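Local coordinates for hypothetical protein, similar to alpha-acetolactate decarboxylase (Staphylococcus aureus subsp. aureus, PDB 1XV2) that probably catalyses the zinc-dependent decarboxylation of alpha-acetolactate to acetoin, at residues 7-13 with 74-80; 32-38 with 50-54; 44-48 with 127-132; 111-117 with 200-205. All coordinates share one frame; numbering follows the deposited sequence.

Interaction 1: 7-13 with 74-80; sequences VLYQHGT and VPYASIT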
loop_
_atom_site.group_PDB
_atom_site.type_symbol
_atom_site.label_atom_id
_atom_site.label_comp_id
_atom_site.label_asym_id
_atom_site.label_seq_id
_atom_site.Cartn_x
_atom_site.Cartn_y
_atom_site.Cartn_z
ATOM N N VAL A 7 10.018 -9.521 2.527
ATOM C CA VAL A 7 9.553 -8.206 2.103
ATOM C C VAL A 7 9.387 -8.080 0.600
ATOM O O VAL A 7 10.261 -8.473 -0.169
ATOM C CB VAL A 7 10.528 -7.094 2.560
ATOM C CG1 VAL A 7 10.034 -5.734 2.087
ATOM C CG2 VAL A 7 10.664 -7.111 4.068
ATOM N N LEU A 8 8.251 -7.533 0.188
ATOM C CA LEU A 8 7.979 -7.311 -1.224
ATOM C C LEU A 8 8.220 -5.827 -1.464
ATOM O O LEU A 8 7.608 -4.985 -0.814
ATOM C CB LEU A 8 6.529 -7.661 -1.565
ATOM C CG LEU A 8 6.055 -7.235 -2.957
ATOM C CD1 LEU A 8 7.017 -7.748 -4.010
ATOM C CD2 LEU A 8 4.656 -7.771 -3.208
ATOM N N TYR A 9 9.114 -5.513 -2.392
ATOM C CA TYR A 9 9.433 -4.124 -2.701
ATOM C C TYR A 9 8.753 -3.662 -3.980
ATOM O O TYR A 9 8.807 -4.337 -5.006
ATOM C CB TYR A 9 10.944 -3.954 -2.862
ATOM C CG TYR A 9 11.376 -2.531 -3.152
ATOM C CD1 TYR A 9 11.562 -1.613 -2.115
ATOM C CD2 TYR A 9 11.618 -2.109 -4.461
ATOM C CE1 TYR A 9 11.985 -0.307 -2.376
ATOM C CE2 TYR A 9 12.041 -0.808 -4.733
ATOM C CZ TYR A 9 12.225 0.085 -3.685
ATOM O OH TYR A 9 12.667 1.363 -3.946
ATOM N N GLN A 10 8.115 -2.501 -3.922
ATOM C CA GLN A 10 7.458 -1.969 -5.100
ATOM C C GLN A 10 7.816 -0.503 -5.311
ATOM O O GLN A 10 7.769 0.306 -4.382
ATOM C CB GLN A 10 5.936 -2.138 -4.994
ATOM C CG GLN A 10 5.183 -1.720 -6.252
ATOM C CD GLN A 10 3.746 -2.231 -6.296
ATOM O OE1 GLN A 10 3.490 -3.373 -6.679
ATOM N NE2 GLN A 10 2.805 -1.383 -5.899
ATOM N N HIS A 11 8.206 -0.177 -6.536
ATOM C CA HIS A 11 8.546 1.193 -6.886
ATOM C C HIS A 11 7.412 1.694 -7.763
ATOM O O HIS A 11 7.177 1.160 -8.849
ATOM C CB HIS A 11 9.863 1.260 -7.661
ATOM C CG HIS A 11 10.182 2.631 -8.171
ATOM N ND1 HIS A 11 10.642 3.643 -7.353
ATOM C CD2 HIS A 11 10.040 3.178 -9.402
ATOM C CE1 HIS A 11 10.766 4.753 -8.060
ATOM N NE2 HIS A 11 10.406 4.498 -9.304
ATOM N N GLY A 12 6.710 2.719 -7.293
ATOM C CA GLY A 12 5.591 3.240 -8.054
ATOM C C GLY A 12 4.433 2.281 -7.887
ATOM O O GLY A 12 4.549 1.292 -7.156
ATOM N N THR A 13 3.317 2.555 -8.556
ATOM C CA THR A 13 2.141 1.695 -8.446
ATOM C C THR A 13 1.504 1.423 -9.805
ATOM O O THR A 13 1.762 2.129 -10.778
ATOM C CB THR A 13 1.081 2.328 -7.523
ATOM O OG1 THR A 13 0.643 3.569 -8.086
ATOM C CG2 THR A 13 1.660 2.596 -6.145
ATOM N N VAL A 74 12.865 2.792 -14.868
ATOM C CA VAL A 74 11.562 2.131 -14.808
ATOM C C VAL A 74 10.542 3.012 -14.086
ATOM O O VAL A 74 10.872 3.695 -13.121
ATOM C CB VAL A 74 11.657 0.774 -14.067
ATOM C CG1 VAL A 74 12.674 -0.119 -14.754
ATOM C CG2 VAL A 74 12.046 0.994 -12.616
ATOM N N PRO A 75 9.287 3.013 -14.558
ATOM C CA PRO A 75 8.217 3.812 -13.952
ATOM C C PRO A 75 7.423 3.016 -12.918
ATOM O O PRO A 75 6.741 3.593 -12.068
ATOM C CB PRO A 75 7.369 4.190 -15.153
ATOM C CG PRO A 75 7.407 2.929 -15.953
ATOM C CD PRO A 75 8.869 2.509 -15.879
ATOM N N TYR A 76 7.518 1.689 -13.006
ATOM C CA TYR A 76 6.819 0.781 -12.100
ATOM C C TYR A 76 7.510 -0.577 -12.047
ATOM O O TYR A 76 7.750 -1.200 -13.076
ATOM C CB TYR A 76 5.366 0.592 -12.550
ATOM C CG TYR A 76 4.583 -0.376 -11.683
ATOM C CD1 TYR A 76 4.622 -0.284 -10.293
ATOM C CD2 TYR A 76 3.796 -1.375 -12.254
ATOM C CE1 TYR A 76 3.899 -1.160 -9.490
ATOM C CE2 TYR A 76 3.063 -2.258 -11.459
ATOM C CZ TYR A 76 3.122 -2.144 -10.079
ATOM O OH TYR A 76 2.406 -3.012 -9.282
ATOM N N ALA A 77 7.818 -1.037 -10.840
ATOM C CA ALA A 77 8.498 -2.314 -10.667
ATOM C C ALA A 77 8.181 -2.975 -9.330
ATOM O O ALA A 77 7.944 -2.297 -8.335
ATOM C CB ALA A 77 10.004 -2.111 -10.785
ATOM N N SER A 78 8.182 -4.305 -9.325
ATOM C CA SER A 78 7.938 -5.091 -8.121
ATOM C C SER A 78 9.068 -6.108 -8.056
ATOM O O SER A 78 9.338 -6.797 -9.043
ATOM C CB SER A 78 6.594 -5.818 -8.212
ATOM O OG SER A 78 5.527 -4.895 -8.351
ATOM N N ILE A 79 9.732 -6.208 -6.908
ATOM C CA ILE A 79 10.847 -7.142 -6.782
ATOM C C ILE A 79 11.007 -7.691 -5.366
ATOM O O ILE A 79 10.512 -7.116 -4.402
ATOM C CB ILE A 79 12.166 -6.464 -7.212
ATOM C CG1 ILE A 79 13.191 -7.519 -7.624
ATOM C CG2 ILE A 79 12.717 -5.621 -6.064
ATOM C CD1 ILE A 79 14.440 -6.937 -8.276
ATOM N N THR A 80 11.706 -8.815 -5.248
ATOM C CA THR A 80 11.917 -9.426 -3.946
ATOM C C THR A 80 13.128 -10.345 -3.926
ATOM O O THR A 80 13.590 -10.806 -4.972
ATOM C CB THR A 80 10.692 -10.263 -3.524
ATOM O OG1 THR A 80 10.862 -10.721 -2.177
ATOM C CG2 THR A 80 10.538 -11.475 -4.441
#
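Gln10 and Tyr76 form the dense end of this contact. The phenol comes in beside the amide, its plane turned 73° from the amide plane, and Tyr76 CE1 lies 3.4 Å from Gln10 CD. With CG anti to the backbone N (chi1 -175°), the extended Gln10 chain brings OE1 to the Ser78 hydroxyl. Ser78 OG donates to Gln10 OE1 at 3.0 Å, and Tyr76 OH lies 2.8 Å from Gln10 OE1 in a weak contact. Gln10 NE2 is held elsewhere, by Val170 O and Gln210 OE1. Thr13 C sits over one face of the Tyr76 ring. Strands 7-11 and 77-80 run antiparallel in the mixed sheet, between strands 207-211 and 37-42. Tyr9 and Ile79 are a hydrogen-bonded pair, with Ile79 N to Tyr9 O at 2.8 Å; His11 and Ala77 are another, with His11 N to Ala77 O at 2.8 Å. The side-chain contact of Tyr9 with Ile79 is slight, Tyr9 CD2 meeting Ile79 CG2 at 4.0 Å. The Tyr9 ring also stacks on His34. Val7 is at the loose, solvent side. Its side chain stays clear of 74-80, and Thr80 OG1 donates to Val7 O from above the carbonyl plane.

Interaction 2: 32-38 with 50-54; sequences LEHGNLG and IFLDG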
loop_
_atom_site.group_PDB
_atom_site.type_symbol
_atom_site.label_atom_id
_atom_site.label_comp_id
_atom_site.label_asym_id
_atom_site.label_seq_id
_atom_site.Cartn_x
_atom_site.Cartn_y
_atom_site.Cartn_z
ATOM N N LEU A 32 17.476 -3.832 -8.415
ATOM C CA LEU A 32 18.183 -5.060 -8.094
ATOM C C LEU A 32 18.745 -5.045 -6.678
ATOM O O LEU A 32 19.024 -6.096 -6.103
ATOM C CB LEU A 32 19.302 -5.302 -9.107
ATOM C CG LEU A 32 18.827 -5.859 -10.452
ATOM C CD1 LEU A 32 20.001 -6.006 -11.403
ATOM C CD2 LEU A 32 18.158 -7.210 -10.222
ATOM N N GLU A 33 18.912 -3.853 -6.117
ATOM C CA GLU A 33 19.420 -3.735 -4.757
ATOM C C GLU A 33 18.392 -4.295 -3.779
ATOM O O GLU A 33 18.741 -4.719 -2.675
ATOM C CB GLU A 33 19.713 -2.269 -4.408
ATOM C CG GLU A 33 20.955 -1.683 -5.071
ATOM C CD GLU A 33 22.231 -2.434 -4.707
ATOM O OE1 GLU A 33 22.474 -3.521 -5.280
ATOM O OE2 GLU A 33 22.989 -1.942 -3.838
ATOM N N HIS A 34 17.125 -4.304 -4.192
ATOM C CA HIS A 34 16.051 -4.803 -3.341
ATOM C C HIS A 34 15.581 -6.222 -3.661
ATOM O O HIS A 34 14.743 -6.767 -2.948
ATOM C CB HIS A 34 14.840 -3.865 -3.397
ATOM C CG HIS A 34 15.106 -2.492 -2.860
ATOM N ND1 HIS A 34 15.684 -1.495 -3.616
ATOM C CD2 HIS A 34 14.868 -1.951 -1.642
ATOM C CE1 HIS A 34 15.787 -0.398 -2.888
ATOM N NE2 HIS A 34 15.299 -0.647 -1.687
ATOM N N GLY A 35 16.105 -6.825 -4.723
ATOM C CA GLY A 35 15.672 -8.173 -5.048
ATOM C C GLY A 35 16.376 -8.854 -6.202
ATOM O O GLY A 35 17.296 -8.299 -6.804
ATOM N N ASN A 36 15.927 -10.070 -6.506
ATOM C CA ASN A 36 16.486 -10.871 -7.587
ATOM C C ASN A 36 15.392 -11.529 -8.428
ATOM O O ASN A 36 15.679 -12.211 -9.414
ATOM C CB ASN A 36 17.403 -11.953 -7.020
ATOM C CG ASN A 36 16.756 -12.727 -5.892
ATOM O OD1 ASN A 36 15.607 -13.156 -5.994
ATOM N ND2 ASN A 36 17.496 -12.919 -4.808
ATOM N N LEU A 37 14.141 -11.325 -8.032
ATOM C CA LEU A 37 13.010 -11.890 -8.755
ATOM C C LEU A 37 11.862 -10.893 -8.786
ATOM O O LEU A 37 11.448 -10.380 -7.746
ATOM C CB LEU A 37 12.549 -13.191 -8.093
ATOM C CG LEU A 37 11.311 -13.870 -8.689
ATOM C CD1 LEU A 37 11.374 -15.365 -8.428
ATOM C CD2 LEU A 37 10.049 -13.264 -8.096
ATOM N N GLY A 38 11.349 -10.620 -9.983
ATOM C CA GLY A 38 10.257 -9.674 -10.099
ATOM C C GLY A 38 9.869 -9.320 -11.521
ATOM O O GLY A 38 10.292 -9.959 -12.486
ATOM N N ILE A 50 11.677 -8.690 -16.751
ATOM C CA ILE A 50 11.577 -9.884 -15.925
ATOM C C ILE A 50 12.853 -9.987 -15.095
ATOM O O ILE A 50 13.949 -10.096 -15.647
ATOM C CB ILE A 50 11.456 -11.190 -16.760
ATOM C CG1 ILE A 50 10.283 -11.106 -17.736
ATOM C CG2 ILE A 50 11.266 -12.379 -15.826
ATOM C CD1 ILE A 50 10.597 -10.355 -19.015
ATOM N N PHE A 51 12.713 -9.923 -13.776
ATOM C CA PHE A 51 13.864 -10.052 -12.890
ATOM C C PHE A 51 13.965 -11.538 -12.572
ATOM O O PHE A 51 13.093 -12.099 -11.909
ATOM C CB PHE A 51 13.660 -9.249 -11.605
ATOM C CG PHE A 51 13.674 -7.756 -11.809
ATOM C CD1 PHE A 51 14.795 -7.120 -12.334
ATOM C CD2 PHE A 51 12.570 -6.984 -11.462
ATOM C CE1 PHE A 51 14.818 -5.737 -12.512
ATOM C CE2 PHE A 51 12.584 -5.597 -11.637
ATOM C CZ PHE A 51 13.710 -4.975 -12.163
ATOM N N LEU A 52 15.024 -12.175 -13.061
ATOM C CA LEU A 52 15.210 -13.605 -12.852
ATOM C C LEU A 52 16.639 -13.947 -12.448
ATOM O O LEU A 52 17.586 -13.663 -13.180
ATOM C CB LEU A 52 14.839 -14.355 -14.132
ATOM C CG LEU A 52 14.759 -15.878 -14.046
ATOM C CD1 LEU A 52 13.692 -16.281 -13.037
ATOM C CD2 LEU A 52 14.442 -16.442 -15.424
ATOM N N ASP A 53 16.783 -14.565 -11.281
ATOM C CA ASP A 53 18.089 -14.953 -10.768
ATOM C C ASP A 53 19.050 -13.764 -10.709
ATOM O O ASP A 53 20.199 -13.863 -11.138
ATOM C CB ASP A 53 18.701 -16.052 -11.644
ATOM C CG ASP A 53 17.901 -17.344 -11.620
ATOM O OD1 ASP A 53 17.619 -17.861 -10.519
ATOM O OD2 ASP A 53 17.566 -17.850 -12.712
ATOM N N GLY A 54 18.570 -12.639 -10.187
ATOM C CA GLY A 54 19.406 -11.457 -10.071
ATOM C C GLY A 54 19.728 -10.750 -11.374
ATOM O O GLY A 54 20.404 -9.722 -11.371
#
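Phe51 and Gly38 meet as an antiparallel hydrogen-bonded pair. Phe51 N donates to Gly38 O at 2.7 Å, well above the carbonyl plane. Gly38 N returns a bond to Phe51 O at 3.0 Å. Gly38 has no side chain, and Phe51 CB comes within 3.1 Å of Gly38 N. The Phe51 ring turns an edge to the glycine backbone, with Gly38 CA in the ring plane. A chi1 of -69° sets the Phe51 ring on the side of its own backbone N, where it passes the glycine and meets Leu32. There Leu32 CD2 touches Phe51 CD1 at 4.0 Å. The same methyl, Leu32 CD2, lies 3.6 Å from Gly54 O. One step further out, Gly54 N donates to Asn36 O at 3.0 Å, in the carbonyl plane and on a lone pair. Asn36 CB packs against Gly54 N at 3.4 Å. Further partners surround these residues. Asn36 OD1 accepts from Phe82 N. Ile79 and Ala56 touch the Phe51 side chain, and Val159 touches Leu37 and Leu52. Asn36 and Leu37 both face Thr80 on the neighbouring strand, a classic beta bulge. Gly38 and Phe51 pair near the open end of the beta hairpin formed by strands 37-42 and 48-52.

Interaction 3: 44-48 with 127-132; sequences GSDGE and RMMPAQ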
loop_
_atom_site.group_PDB
_atom_site.type_symbol
_atom_site.label_atom_id
_atom_site.label_comp_id
_atom_site.label_asym_id
_atom_site.label_seq_id
_atom_site.Cartn_x
_atom_site.Cartn_y
_atom_site.Cartn_z
ATOM N N GLY A 44 8.219 4.938 -20.435
ATOM C CA GLY A 44 7.197 4.939 -21.467
ATOM C C GLY A 44 6.454 3.617 -21.487
ATOM O O GLY A 44 5.677 3.337 -22.404
ATOM N N SER A 45 6.686 2.817 -20.447
ATOM C CA SER A 45 6.090 1.491 -20.303
ATOM C C SER A 45 6.562 0.652 -21.478
ATOM O O SER A 45 5.797 -0.105 -22.076
ATOM C CB SER A 45 4.563 1.558 -20.291
ATOM O OG SER A 45 4.016 0.294 -19.934
ATOM N N ASP A 46 7.839 0.808 -21.805
ATOM C CA ASP A 46 8.430 0.083 -22.912
ATOM C C ASP A 46 8.738 -1.372 -22.592
ATOM O O ASP A 46 9.626 -1.677 -21.797
ATOM C CB ASP A 46 9.707 0.784 -23.382
ATOM C CG ASP A 46 10.476 -0.032 -24.410
ATOM O OD1 ASP A 46 9.840 -0.577 -25.338
ATOM O OD2 ASP A 46 11.714 -0.124 -24.290
ATOM N N GLY A 47 7.979 -2.267 -23.212
ATOM C CA GLY A 47 8.212 -3.683 -23.033
ATOM C C GLY A 47 7.896 -4.318 -21.698
ATOM O O GLY A 47 7.124 -3.799 -20.890
ATOM N N GLU A 48 8.533 -5.459 -21.473
ATOM C CA GLU A 48 8.328 -6.249 -20.274
ATOM C C GLU A 48 9.642 -6.586 -19.598
ATOM O O GLU A 48 10.523 -7.183 -20.213
ATOM C CB GLU A 48 7.630 -7.552 -20.656
ATOM C CG GLU A 48 6.413 -7.371 -21.547
ATOM C CD GLU A 48 5.293 -6.632 -20.845
ATOM O OE1 GLU A 48 5.357 -6.518 -19.603
ATOM O OE2 GLU A 48 4.350 -6.177 -21.532
ATOM N N ARG A 127 2.160 -10.888 -23.929
ATOM C CA ARG A 127 2.057 -9.647 -24.672
ATOM C C ARG A 127 3.319 -8.866 -24.346
ATOM O O ARG A 127 3.963 -9.108 -23.320
ATOM C CB ARG A 127 0.805 -8.843 -24.276
ATOM C CG ARG A 127 0.750 -8.336 -22.837
ATOM C CD ARG A 127 1.502 -7.016 -22.628
ATOM N NE ARG A 127 1.467 -6.592 -21.225
ATOM C CZ ARG A 127 0.397 -6.096 -20.610
ATOM N NH1 ARG A 127 -0.746 -5.942 -21.267
ATOM N NH2 ARG A 127 0.461 -5.776 -19.322
HETATM N N MSE A 128 3.697 -7.963 -25.241
HETATM C CA MSE A 128 4.865 -7.121 -25.029
HETATM C C MSE A 128 4.336 -5.701 -25.141
HETATM O O MSE A 128 4.082 -5.207 -26.243
HETATM C CB MSE A 128 5.931 -7.387 -26.096
HETATM C CG MSE A 128 6.448 -8.822 -26.133
HETATM SE SE MSE A 128 5.404 -9.977 -27.287
HETATM C CE MSE A 128 6.304 -9.628 -28.967
HETATM N N MSE A 129 4.140 -5.055 -23.998
HETATM C CA MSE A 129 3.599 -3.704 -23.984
HETATM C C MSE A 129 4.376 -2.778 -24.912
HETATM O O MSE A 129 5.584 -2.602 -24.757
HETATM C CB MSE A 129 3.617 -3.141 -22.559
HETATM C CG MSE A 129 2.748 -1.900 -22.370
HETATM SE SE MSE A 129 0.862 -2.281 -22.538
HETATM C CE MSE A 129 0.494 -2.765 -20.701
ATOM N N PRO A 130 3.691 -2.189 -25.906
ATOM C CA PRO A 130 4.354 -1.279 -26.844
ATOM C C PRO A 130 4.703 0.038 -26.148
ATOM O O PRO A 130 3.899 0.587 -25.392
ATOM C CB PRO A 130 3.319 -1.112 -27.951
ATOM C CG PRO A 130 2.028 -1.222 -27.212
ATOM C CD PRO A 130 2.276 -2.381 -26.272
ATOM N N ALA A 131 5.907 0.532 -26.401
ATOM C CA ALA A 131 6.368 1.765 -25.784
ATOM C C ALA A 131 5.621 3.006 -26.262
ATOM O O ALA A 131 5.120 3.061 -27.387
ATOM C CB ALA A 131 7.865 1.934 -26.028
ATOM N N GLN A 132 5.544 3.998 -25.381
ATOM C CA GLN A 132 4.899 5.274 -25.681
ATOM C C GLN A 132 5.982 6.345 -25.649
ATOM O O GLN A 132 7.003 6.176 -24.989
ATOM C CB GLN A 132 3.852 5.624 -24.618
ATOM C CG GLN A 132 2.413 5.293 -24.974
ATOM C CD GLN A 132 1.433 5.897 -23.981
ATOM O OE1 GLN A 132 1.469 7.101 -23.714
ATOM N NE2 GLN A 132 0.551 5.067 -23.434
HETATM O O HOH W 1 3.081 2.369 -23.310
HETATM O O HOH W 2 7.914 -2.668 -26.147
HETATM O O HOH W 3 3.317 -5.428 -18.470
#
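Glu48 reaches across to Arg127 and Met129, and its side chain carries one end of the contact. From CB the chain turns away from its own carbonyl (chi1 -49°) and bends again at chi2, which folds the carboxylate back over the 127-129 backbone. Glu48 CG rests 3.5 Å from Arg127 O. Glu48 CD lies 3.7 Å from Met129 N. At the tip OE2 has two donors. Met129 N gives Glu48 OE2 a bond of 2.7 Å that is nearly straight (166°) and comes from the anti side. Arg127 NE forms a salt bridge to Glu48 OE2 at 2.9 Å, bent and weak as a hydrogen bond. The carboxylate and guanidinium planes are only 16° apart. OE1 takes a proton from a water, which accepts from Arg127 NH2. The guanidinium also bonds Gln146 through NH1. Residues 44-47 belong to the turn of the hairpin between strands 37-42 and 48-52, and Glu48 begins strand 48-52. Ser45 and Asp46 face Leu42 in a G1 beta bulge. The nearest atom of the Glu48 side chain is about 4 Å from the zinc. Glu48 touches His189, a zinc ligand. The Arg127 side chain touches His189 as well, so this end of the contact lies beside the metal site. Farther along, Gly47 N donates to Met129 O and Gln132 N to Gly44 O. Ala131 CB packs on Asp46 OD1 at 3.3 Å. A second water links Gly44 O to Pro130 O.

Interaction 4: 111-117 with 200-205; sequences LFSAVKI and VEIQNF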
loop_
_atom_site.group_PDB
_atom_site.type_symbol
_atom_site.label_atom_id
_atom_site.label_comp_id
_atom_site.label_asym_id
_atom_site.label_seq_id
_atom_site.Cartn_x
_atom_site.Cartn_y
_atom_site.Cartn_z
ATOM N N LEU A 111 -2.800 -11.672 1.930
ATOM C CA LEU A 111 -1.408 -11.239 1.953
ATOM C C LEU A 111 -0.826 -11.205 0.550
ATOM O O LEU A 111 -1.371 -11.802 -0.380
ATOM C CB LEU A 111 -0.560 -12.212 2.774
ATOM C CG LEU A 111 -0.782 -12.318 4.281
ATOM C CD1 LEU A 111 -0.036 -13.535 4.810
ATOM C CD2 LEU A 111 -0.302 -11.049 4.962
ATOM N N PHE A 112 0.286 -10.495 0.409
ATOM C CA PHE A 112 0.996 -10.428 -0.858
ATOM C C PHE A 112 1.818 -11.713 -0.876
ATOM O O PHE A 112 2.159 -12.247 0.182
ATOM C CB PHE A 112 1.953 -9.235 -0.873
ATOM C CG PHE A 112 1.313 -7.931 -1.253
ATOM C CD1 PHE A 112 1.199 -7.564 -2.587
ATOM C CD2 PHE A 112 0.862 -7.052 -0.273
ATOM C CE1 PHE A 112 0.652 -6.335 -2.943
ATOM C CE2 PHE A 112 0.311 -5.821 -0.618
ATOM C CZ PHE A 112 0.209 -5.464 -1.955
ATOM N N SER A 113 2.138 -12.207 -2.065
ATOM C CA SER A 113 2.951 -13.413 -2.192
ATOM C C SER A 113 3.676 -13.401 -3.528
ATOM O O SER A 113 3.266 -12.716 -4.465
ATOM C CB SER A 113 2.084 -14.673 -2.089
ATOM O OG SER A 113 1.095 -14.697 -3.104
ATOM N N ALA A 114 4.761 -14.156 -3.608
ATOM C CA ALA A 114 5.537 -14.240 -4.830
ATOM C C ALA A 114 5.500 -15.678 -5.324
ATOM O O ALA A 114 5.423 -16.610 -4.528
ATOM C CB ALA A 114 6.976 -13.816 -4.567
ATOM N N VAL A 115 5.553 -15.854 -6.639
ATOM C CA VAL A 115 5.535 -17.189 -7.210
ATOM C C VAL A 115 6.589 -17.362 -8.281
ATOM O O VAL A 115 6.999 -16.407 -8.947
ATOM C CB VAL A 115 4.169 -17.529 -7.847
ATOM C CG1 VAL A 115 3.070 -17.413 -6.810
ATOM C CG2 VAL A 115 3.899 -16.608 -9.024
ATOM N N LYS A 116 7.025 -18.602 -8.436
ATOM C CA LYS A 116 8.008 -18.952 -9.439
ATOM C C LYS A 116 7.559 -20.302 -9.967
ATOM O O LYS A 116 7.405 -21.255 -9.204
ATOM C CB LYS A 116 9.406 -19.054 -8.824
ATOM C CG LYS A 116 10.496 -19.249 -9.864
ATOM C CD LYS A 116 11.888 -19.207 -9.258
ATOM C CE LYS A 116 12.946 -19.311 -10.348
ATOM N NZ LYS A 116 14.334 -19.212 -9.815
ATOM N N ILE A 117 7.317 -20.363 -11.270
ATOM C CA ILE A 117 6.870 -21.585 -11.925
ATOM C C ILE A 117 7.879 -21.892 -13.020
ATOM O O ILE A 117 7.945 -21.178 -14.017
ATOM C CB ILE A 117 5.475 -21.383 -12.552
ATOM C CG1 ILE A 117 4.490 -20.924 -11.473
ATOM C CG2 ILE A 117 5.006 -22.674 -13.212
ATOM C CD1 ILE A 117 3.171 -20.410 -12.010
ATOM N N VAL A 200 6.472 -25.422 -8.701
ATOM C CA VAL A 200 5.972 -24.143 -8.224
ATOM C C VAL A 200 6.570 -23.776 -6.871
ATOM O O VAL A 200 6.538 -24.571 -5.928
ATOM C CB VAL A 200 4.430 -24.154 -8.078
ATOM C CG1 VAL A 200 3.944 -22.795 -7.592
ATOM C CG2 VAL A 200 3.776 -24.513 -9.410
ATOM N N GLU A 201 7.111 -22.565 -6.787
ATOM C CA GLU A 201 7.691 -22.060 -5.548
ATOM C C GLU A 201 6.903 -20.831 -5.113
ATOM O O GLU A 201 6.617 -19.943 -5.921
ATOM C CB GLU A 201 9.160 -21.687 -5.753
ATOM C CG GLU A 201 10.075 -22.881 -5.939
ATOM C CD GLU A 201 11.478 -22.474 -6.336
ATOM O OE1 GLU A 201 11.657 -21.984 -7.472
ATOM O OE2 GLU A 201 12.401 -22.639 -5.514
ATOM N N ILE A 202 6.544 -20.785 -3.836
ATOM C CA ILE A 202 5.783 -19.665 -3.301
ATOM C C ILE A 202 6.493 -19.035 -2.110
ATOM O O ILE A 202 7.229 -19.706 -1.380
ATOM C CB ILE A 202 4.383 -20.113 -2.827
ATOM C CG1 ILE A 202 3.635 -20.802 -3.965
ATOM C CG2 ILE A 202 3.583 -18.908 -2.354
ATOM C CD1 ILE A 202 2.260 -21.310 -3.568
ATOM N N GLN A 203 6.270 -17.737 -1.925
ATOM C CA GLN A 203 6.839 -17.003 -0.805
ATOM C C GLN A 203 5.769 -16.042 -0.300
ATOM O O GLN A 203 5.249 -15.229 -1.064
ATOM C CB GLN A 203 8.078 -16.216 -1.232
ATOM C CG GLN A 203 8.725 -15.458 -0.078
ATOM C CD GLN A 203 9.917 -14.623 -0.502
ATOM O OE1 GLN A 203 10.618 -14.058 0.337
ATOM N NE2 GLN A 203 10.152 -14.537 -1.807
ATOM N N ASN A 204 5.434 -16.148 0.982
ATOM C CA ASN A 204 4.422 -15.287 1.581
ATOM C C ASN A 204 5.106 -14.088 2.236
ATOM O O ASN A 204 6.088 -14.246 2.956
ATOM C CB ASN A 204 3.618 -16.078 2.614
ATOM C CG ASN A 204 3.054 -17.370 2.042
ATOM O OD1 ASN A 204 2.188 -17.352 1.164
ATOM N ND2 ASN A 204 3.553 -18.498 2.532
ATOM N N PHE A 205 4.580 -12.892 1.984
ATOM C CA PHE A 205 5.166 -11.667 2.522
ATOM C C PHE A 205 4.502 -11.136 3.786
ATOM O O PHE A 205 3.279 -11.119 3.909
ATOM C CB PHE A 205 5.168 -10.571 1.446
ATOM C CG PHE A 205 6.058 -10.878 0.270
ATOM C CD1 PHE A 205 7.433 -11.019 0.441
ATOM C CD2 PHE A 205 5.519 -11.054 -1.000
ATOM C CE1 PHE A 205 8.261 -11.337 -0.641
ATOM C CE2 PHE A 205 6.337 -11.372 -2.090
ATOM C CZ PHE A 205 7.709 -11.514 -1.910
HETATM O O HOH W 4 1.556 -9.430 2.590
#
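Strands 113-117 and 200-204 run antiparallel, their axes 4.6 Å apart at the closest and 166° between directions. Ala114 with Gln203 and Lys116 with Glu201 are the hydrogen-bonded pairs, with Ala114 N to Gln203 O at 2.8 Å. Phe205 N donates to Phe112 O at 3.1 Å. A water then bridges Phe112 N and Phe205 O. The Phe205 side chain turns back along the opposite strand. Its chi1 of -65° swings the ring away from the Phe205 carbonyl and lays it by Ser113 and Ala114, where Phe205 CE2 meets Ala114 CB at 3.5 Å. Phe205 CD2 reaches Phe112 CB at 4.0 Å. On the face of Ala114 the extended Lys116 and Glu201 lie side by side and point the same way. Glu201 OE1 sits 3.3 Å from Lys116 CD, but Lys116 NZ is 4.5 Å from Glu201 OE1, beyond a salt bridge. Val115, Ile117, Val200 and Ile202 form an apolar patch on the other face, which Ser113 and Asn204 share. Ile102 of helix 95-105 packs on Val115, Ile117 and Ile202. Phe212 of the second subunit packs on Leu111 and Phe112. Strands 154-163 and 86-94 flank the pair, so this is an interior antiparallel pairing of the larger, curled beta sheet, with a helix packed on one face.

Overall arrangement
Interactions 1 and 2 belong to the mixed sheet, in which strands 77-80 and 37-42 are neighbours. Their centres are about 10 Å apart, and interaction 2 is nested inside the loop closed by interaction 1. Interaction 4 lies in the curled antiparallel sheet and comes later in the chain than both. Phe112 and Phe205 touch Leu8, while Lys116 meets Leu37 and Leu52, so interaction 4 helps to join the two sheets. Interaction 3 extends from the hairpin turn to the loop after strand 120-127. It crosses the other three along the chain, and its centre is about 25 Å from that of interaction 4. It lies nearest the zinc, bound by His176, His178 and His189.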